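Local coordinates for CELL division protein FTSZ homolog 1 (PDB 2VAP) that binds and hydrolyses GTP and polymerises in a GTP-dependent manner, as a tubulin homologue thought to build the ring at the site of cell division, at the guanosine-5'-diphosphate site. Sequence-based numbering; all coordinates share one arbitrary frame.

The guanosine-5'-diphosphate site. Residues 46-48, 75, 130-136, 161, 165, 169, 192, 208, 211-212, 215. With GDP (guanosine-5'-diphosphate), chain B.
The guanine of GDP sits sandwiched between Phe208 and Ala48. With CG anti to its carbonyl carbon (chi1 -77°), Phe208 swings off helix 204-227 towards the purine. The planes of the Phe208 ring and the GDP base stack at a 23° tilt. CD1 of Phe208 lies 3.5 Å from base atom C4 of GDP, and CE1 reaches on over N9. From the opposite face the methyl CB of Ala48 points at the six-membered ring. One turn along the helix from Phe208, Asp212 reads the base edge: OD1 takes both N1-H and the N2 amino group, each at 2.7 Å and each from above the carboxylate plane, a pairing that adenine could not supply. At the ribose, Glu165 comes in extended beyond CG and turns its carboxylate end-on to the diol. OE2 accepts from the 2'-hydroxyl O2' at 2.6 Å and OE1 from the 3'-hydroxyl O3' at 2.7 Å, both through syn lone pairs; an alanine here would probably loosen the sugar by removing this two-pronged grip. Arg169, bent at chi2, curls alongside, and its NH1 adds a weak bond to O3'. The diphosphate is held by backbone N-H groups. O1B of the beta-phosphate accepts from Gly134 N and Thr135 N, while Gly136 N donates to O3B at 2.7 Å, all from the glycine-rich tubulin/FtsZ signature loop running into helix 135-149. Across from them, the start of helix 46-59 sends Gly47 N to O2B and Ala48 N nearly straight (177°) to alpha-phosphate O1A; the amino-terminal ends of both helices would probably help offset the phosphate charge. This is the GTPase nucleotide pocket of FtsZ, here holding the hydrolysis product, and its nucleotide state governs polymer assembly.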
loop_
_atom_site.group_PDB
_atom_site.type_symbol
_atom_site.label_atom_id
_atom_site.label_comp_id
_atom_site.label_asym_id
_atom_site.label_seq_id
_atom_site.Cartn_x
_atom_site.Cartn_y
_atom_site.Cartn_z
ATOM N N GLY A 46 -13.050 -5.235 4.133
ATOM C CA GLY A 46 -13.831 -4.521 5.144
ATOM C C GLY A 46 -14.242 -3.125 4.719
ATOM O O GLY A 46 -14.037 -2.734 3.570
ATOM N N GLY A 47 -14.818 -2.374 5.656
ATOM C CA GLY A 47 -15.334 -1.031 5.387
ATOM C C GLY A 47 -14.312 -0.077 4.797
ATOM O O GLY A 47 -14.501 0.437 3.691
ATOM N N ALA A 48 -13.227 0.148 5.534
ATOM C CA ALA A 48 -12.154 1.047 5.100
ATOM C C ALA A 48 -11.475 0.569 3.818
ATOM O O ALA A 48 -11.184 1.371 2.928
ATOM C CB ALA A 48 -11.132 1.231 6.213
ATOM N N GLN A 75 -22.291 -2.318 2.711
ATOM C CA GLN A 75 -21.036 -1.650 2.368
ATOM C C GLN A 75 -20.494 -2.119 1.016
ATOM O O GLN A 75 -19.994 -1.313 0.230
ATOM C CB GLN A 75 -19.984 -1.867 3.465
ATOM C CG GLN A 75 -20.351 -1.262 4.822
ATOM C CD GLN A 75 -19.258 -1.416 5.876
ATOM O OE1 GLN A 75 -19.156 -0.604 6.795
ATOM N NE2 GLN A 75 -18.444 -2.458 5.750
ATOM N N GLY A 130 -8.156 -1.169 6.875
ATOM C CA GLY A 130 -7.906 -0.552 8.166
ATOM C C GLY A 130 -7.970 -1.643 9.214
ATOM O O GLY A 130 -9.015 -2.268 9.397
ATOM N N LEU A 131 -6.850 -1.897 9.884
ATOM C CA LEU A 131 -6.821 -2.895 10.950
ATOM C C LEU A 131 -7.488 -2.339 12.201
ATOM O O LEU A 131 -7.417 -1.139 12.470
ATOM C CB LEU A 131 -5.389 -3.346 11.256
ATOM C CG LEU A 131 -4.635 -4.160 10.198
ATOM C CD1 LEU A 131 -3.186 -4.325 10.613
ATOM C CD2 LEU A 131 -5.278 -5.524 9.956
ATOM N N GLY A 132 -8.148 -3.217 12.951
ATOM C CA GLY A 132 -8.846 -2.816 14.168
ATOM C C GLY A 132 -10.295 -3.262 14.216
ATOM O O GLY A 132 -10.855 -3.444 15.297
ATOM N N GLY A 133 -10.902 -3.429 13.042
ATOM C CA GLY A 133 -12.287 -3.883 12.942
ATOM C C GLY A 133 -12.396 -5.395 12.931
ATOM O O GLY A 133 -11.514 -6.093 13.432
ATOM N N GLY A 134 -13.484 -5.900 12.358
ATOM C CA GLY A 134 -13.726 -7.339 12.301
ATOM C C GLY A 134 -13.363 -7.957 10.966
ATOM O O GLY A 134 -12.564 -8.894 10.904
ATOM N N THR A 135 -13.953 -7.426 9.899
ATOM C CA THR A 135 -13.771 -7.973 8.555
ATOM C C THR A 135 -12.332 -7.813 8.059
ATOM O O THR A 135 -11.699 -8.794 7.670
ATOM C CB THR A 135 -14.767 -7.346 7.551
ATOM O OG1 THR A 135 -16.103 -7.507 8.044
ATOM C CG2 THR A 135 -14.659 -8.015 6.182
ATOM N N GLY A 136 -11.823 -6.583 8.087
ATOM C CA GLY A 136 -10.462 -6.294 7.638
ATOM C C GLY A 136 -9.413 -7.067 8.416
ATOM O O GLY A 136 -8.624 -7.811 7.832
ATOM N N PRO A 161 -5.225 1.801 13.986
ATOM C CA PRO A 161 -6.236 2.780 14.399
ATOM C C PRO A 161 -5.681 3.967 15.191
ATOM O O PRO A 161 -4.567 3.900 15.718
ATOM C CB PRO A 161 -7.180 1.955 15.282
ATOM C CG PRO A 161 -6.349 0.839 15.785
ATOM C CD PRO A 161 -5.410 0.507 14.669
ATOM N N GLU A 165 -9.731 5.641 19.310
ATOM C CA GLU A 165 -10.622 4.528 18.970
ATOM C C GLU A 165 -10.692 3.482 20.084
ATOM O O GLU A 165 -11.616 2.666 20.117
ATOM C CB GLU A 165 -10.205 3.873 17.652
ATOM C CG GLU A 165 -10.306 4.786 16.441
ATOM C CD GLU A 165 -10.121 4.036 15.140
ATOM O OE1 GLU A 165 -10.869 3.061 14.911
ATOM O OE2 GLU A 165 -9.235 4.422 14.348
ATOM N N ARG A 169 -9.685 -1.894 19.955
ATOM C CA ARG A 169 -9.403 -1.706 18.529
ATOM C C ARG A 169 -7.919 -1.889 18.211
ATOM O O ARG A 169 -7.571 -2.570 17.245
ATOM C CB ARG A 169 -9.884 -0.327 18.061
ATOM C CG ARG A 169 -11.392 -0.221 17.851
ATOM C CD ARG A 169 -11.779 -0.467 16.399
ATOM N NE ARG A 169 -13.199 -0.779 16.256
ATOM C CZ ARG A 169 -13.843 -0.872 15.094
ATOM N NH1 ARG A 169 -13.205 -0.667 13.948
ATOM N NH2 ARG A 169 -15.135 -1.165 15.078
ATOM N N ASN A 192 -2.218 5.491 11.857
ATOM C CA ASN A 192 -3.140 6.628 11.752
ATOM C C ASN A 192 -2.913 7.702 12.815
ATOM O O ASN A 192 -3.120 8.883 12.554
ATOM C CB ASN A 192 -4.604 6.169 11.785
ATOM C CG ASN A 192 -5.090 5.619 10.446
ATOM O OD1 ASN A 192 -6.150 4.994 10.375
ATOM N ND2 ASN A 192 -4.328 5.855 9.384
ATOM N N PHE A 208 -10.377 10.595 9.265
ATOM C CA PHE A 208 -10.542 9.398 8.437
ATOM C C PHE A 208 -10.438 9.714 6.944
ATOM O O PHE A 208 -9.976 8.881 6.162
ATOM C CB PHE A 208 -11.873 8.697 8.730
ATOM C CG PHE A 208 -11.879 7.901 10.009
ATOM C CD1 PHE A 208 -10.873 6.977 10.279
ATOM C CD2 PHE A 208 -12.908 8.057 10.931
ATOM C CE1 PHE A 208 -10.882 6.235 11.458
ATOM C CE2 PHE A 208 -12.929 7.317 12.112
ATOM C CZ PHE A 208 -11.913 6.406 12.375
ATOM N N ALA A 211 -6.861 9.960 6.289
ATOM C CA ALA A 211 -6.404 8.571 6.236
ATOM C C ALA A 211 -6.710 7.928 4.882
ATOM O O ALA A 211 -5.915 7.133 4.374
ATOM C CB ALA A 211 -7.023 7.760 7.368
ATOM N N ASP A 212 -7.860 8.286 4.308
ATOM C CA ASP A 212 -8.240 7.850 2.962
ATOM C C ASP A 212 -7.203 8.273 1.928
ATOM O O ASP A 212 -6.732 7.450 1.142
ATOM C CB ASP A 212 -9.603 8.426 2.566
ATOM C CG ASP A 212 -10.756 7.798 3.324
ATOM O OD1 ASP A 212 -10.589 6.692 3.877
ATOM O OD2 ASP A 212 -11.841 8.415 3.352
ATOM N N LEU A 215 -3.806 6.417 2.335
ATOM C CA LEU A 215 -3.939 5.050 1.825
ATOM C C LEU A 215 -3.936 5.008 0.298
ATOM O O LEU A 215 -3.271 4.159 -0.301
ATOM C CB LEU A 215 -5.206 4.382 2.368
ATOM C CG LEU A 215 -5.118 3.644 3.705
ATOM C CD1 LEU A 215 -6.513 3.377 4.254
ATOM C CD2 LEU A 215 -4.329 2.342 3.572
HETATM P PB GDP B . -14.323 -3.618 9.373
HETATM O O1B GDP B . -14.951 -4.546 10.385
HETATM O O2B GDP B . -15.298 -3.367 8.247
HETATM O O3B GDP B . -13.064 -4.252 8.833
HETATM O O3A GDP B . -13.970 -2.241 10.128
HETATM P PA GDP B . -13.685 -0.847 9.373
HETATM O O1A GDP B . -12.989 -1.050 8.050
HETATM O O2A GDP B . -14.954 -0.043 9.215
HETATM O "O5'" GDP B . -12.706 -0.102 10.406
HETATM C "C5'" GDP B . -11.477 -0.710 10.793
HETATM C "C4'" GDP B . -10.444 0.372 11.059
HETATM O "O4'" GDP B . -10.275 1.184 9.893
HETATM C "C3'" GDP B . -10.886 1.307 12.172
HETATM O "O3'" GDP B . -10.377 0.885 13.442
HETATM C "C2'" GDP B . -10.360 2.663 11.749
HETATM O "O2'" GDP B . -9.053 2.883 12.287
HETATM C "C1'" GDP B . -10.248 2.572 10.237
HETATM N N9 GDP B . -11.359 3.286 9.550
HETATM C C8 GDP B . -12.669 3.299 9.882
HETATM N N7 GDP B . -13.390 4.058 9.014
HETATM C C5 GDP B . -12.530 4.545 8.098
HETATM C C6 GDP B . -12.611 5.415 6.898
HETATM O O6 GDP B . -13.703 5.894 6.523
HETATM N N1 GDP B . -11.475 5.674 6.226
HETATM C C2 GDP B . -10.281 5.171 6.604
HETATM N N2 GDP B . -9.176 5.472 5.880
HETATM N N3 GDP B . -10.137 4.370 7.690
HETATM C C4 GDP B . -11.201 4.030 8.457
HETATM O O HOH W 1 -10.689 -4.204 10.183
HETATM O O HOH W 2 -10.981 -2.162 6.422
HETATM O O HOH W 3 -6.919 1.323 11.197
#